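Long-range contact in guanine deaminase (Escherichia coli, PDB 6OHB), which catalyses the zinc-dependent hydrolytic deamination of guanine to xanthine and ammonia in purine degradation: residues H84-E89 and P108-Y113. Sequence-based numbering, arbitrary orientation.
Sequences HYPQSE and PTERRY. With ZN (zinc ion), chain E.
A second shell built on one carboxylate organises the polar side of this contact. Glu-110, its chain extended beyond CG, uses the anti lone pair of OE2 to take a hydrogen bond from Gln-87 NE2 at 2.7 Å; amide and carboxylate lie nearly coplanar, 30° apart. His-84 ND1 donates to a water in the plane of the imidazole, 2.7 Å away, and that water donates in turn to the same OE2 of Glu-110. With its proton on ND1, the imidazole would be expected to present an unprotonated NE2 to the zinc, which NE2 binds at 1.9 Å. OE1 of Glu-110 forms a salt bridge with Arg-209, which, like His-84 to Gln-87, probably contacts substrate.

The setting is the amidohydrolase TIM barrel: strand 73-84 delivers His-82 and His-84 to the metal, joined there by His-237 and Asp-327, and the loop that follows packs against residues 108-113, where helix 98-111 gives way to a 3-10 segment.

Apolar packing centres on Tyr-113. Pro-86, at the centre of an inverse gamma turn, sets CB 3.4 Å from the Tyr-113 ring centroid, almost on the ring normal, a CH-pi contact. The edge of Tyr-113 meets the face of Tyr-85 in a T-shaped pair, planes at 72°.

At its tip, Tyr-113 OH donates to the syn lone pair of Glu-89 OE1 at 2.7 Å. Glu-89 OE2 bonds to Tyr-118 OH and sits over one guanidinium face of Arg-112, a long, purely electrostatic bridge.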
# COMPACT_ATOMS: atom_id res chain seq x y z
N HIS A 84 -6.69 17.27 2.28
CA HIS A 84 -7.96 17.95 2.02
C HIS A 84 -8.99 17.48 3.05
O HIS A 84 -9.37 16.30 3.05
CB HIS A 84 -8.44 17.69 0.58
CG HIS A 84 -7.55 18.23 -0.50
ND1 HIS A 84 -7.87 19.36 -1.24
CD2 HIS A 84 -6.39 17.77 -1.03
CE1 HIS A 84 -6.93 19.58 -2.14
NE2 HIS A 84 -6.02 18.64 -2.03
N TYR A 85 -9.41 18.38 3.94
CA TYR A 85 -10.42 18.05 4.95
C TYR A 85 -11.75 17.57 4.37
O TYR A 85 -12.26 16.54 4.84
CB TYR A 85 -10.60 19.27 5.88
CG TYR A 85 -12.00 19.56 6.38
CD1 TYR A 85 -12.69 18.66 7.20
CD2 TYR A 85 -12.63 20.77 6.07
CE1 TYR A 85 -13.96 18.94 7.66
CE2 TYR A 85 -13.91 21.06 6.53
CZ TYR A 85 -14.57 20.14 7.33
OH TYR A 85 -15.84 20.43 7.79
N PRO A 86 -12.39 18.25 3.40
CA PRO A 86 -13.74 17.84 2.99
C PRO A 86 -13.78 16.78 1.90
O PRO A 86 -14.55 16.89 0.94
CB PRO A 86 -14.36 19.15 2.48
CG PRO A 86 -13.20 19.86 1.86
CD PRO A 86 -11.98 19.49 2.70
N GLN A 87 -12.95 15.73 2.02
CA GLN A 87 -12.86 14.74 0.96
C GLN A 87 -12.70 13.31 1.47
O GLN A 87 -12.40 12.42 0.66
CB GLN A 87 -11.68 15.07 0.03
CG GLN A 87 -11.91 16.28 -0.86
CD GLN A 87 -10.73 16.55 -1.77
OE1 GLN A 87 -9.81 15.74 -1.86
NE2 GLN A 87 -10.77 17.69 -2.46
N SER A 88 -12.91 13.06 2.76
CA SER A 88 -12.65 11.74 3.31
C SER A 88 -13.55 10.68 2.68
O SER A 88 -13.11 9.54 2.46
CB SER A 88 -12.85 11.76 4.83
OG SER A 88 -11.96 12.67 5.46
N GLU A 89 -14.79 11.03 2.35
CA GLU A 89 -15.76 10.06 1.84
C GLU A 89 -15.67 9.83 0.34
O GLU A 89 -16.38 8.97 -0.18
CB GLU A 89 -17.18 10.51 2.21
CG GLU A 89 -17.65 11.78 1.51
CD GLU A 89 -17.38 13.04 2.31
OE1 GLU A 89 -16.29 13.16 2.91
OE2 GLU A 89 -18.27 13.91 2.35
N PRO A 108 -18.35 17.68 -6.43
CA PRO A 108 -19.61 17.25 -5.79
C PRO A 108 -19.41 16.79 -4.36
O PRO A 108 -20.28 17.02 -3.51
CB PRO A 108 -20.10 16.11 -6.70
CG PRO A 108 -19.40 16.31 -7.99
CD PRO A 108 -18.06 16.88 -7.63
N THR A 109 -18.28 16.15 -4.07
CA THR A 109 -17.98 15.77 -2.69
C THR A 109 -17.88 17.01 -1.81
O THR A 109 -18.49 17.07 -0.73
CB THR A 109 -16.69 14.95 -2.64
OG1 THR A 109 -16.85 13.76 -3.41
CG2 THR A 109 -16.36 14.58 -1.20
N GLU A 110 -17.12 18.01 -2.25
CA GLU A 110 -16.94 19.20 -1.42
C GLU A 110 -18.21 20.04 -1.33
O GLU A 110 -18.33 20.86 -0.41
CB GLU A 110 -15.81 20.07 -1.96
CG GLU A 110 -14.44 19.41 -2.00
CD GLU A 110 -13.34 20.40 -2.33
OE1 GLU A 110 -13.66 21.57 -2.62
OE2 GLU A 110 -12.16 20.01 -2.31
N ARG A 111 -19.16 19.86 -2.26
CA ARG A 111 -20.42 20.60 -2.21
C ARG A 111 -21.23 20.26 -0.96
O ARG A 111 -21.94 21.13 -0.43
CB ARG A 111 -21.25 20.31 -3.46
N ARG A 112 -21.12 19.03 -0.46
CA ARG A 112 -21.91 18.60 0.68
C ARG A 112 -21.53 19.32 1.97
O ARG A 112 -22.26 19.20 2.96
CB ARG A 112 -21.76 17.08 0.85
CG ARG A 112 -21.75 16.35 -0.48
CD ARG A 112 -21.19 14.93 -0.41
NE ARG A 112 -21.74 14.12 0.67
CZ ARG A 112 -21.83 12.79 0.63
NH1 ARG A 112 -22.34 12.12 1.66
NH2 ARG A 112 -21.39 12.13 -0.43
N TYR A 113 -20.43 20.06 1.97
CA TYR A 113 -19.94 20.74 3.16
C TYR A 113 -20.48 22.16 3.32
O TYR A 113 -19.98 22.91 4.16
CB TYR A 113 -18.40 20.74 3.15
CG TYR A 113 -17.84 19.36 3.41
CD1 TYR A 113 -17.78 18.41 2.40
CD2 TYR A 113 -17.42 18.99 4.68
CE1 TYR A 113 -17.29 17.14 2.65
CE2 TYR A 113 -16.92 17.73 4.93
CZ TYR A 113 -16.86 16.81 3.92
OH TYR A 113 -16.37 15.54 4.16
ZN ZN E . -4.48 18.17 -3.04
O HOH W 1 -10.09 20.69 -0.53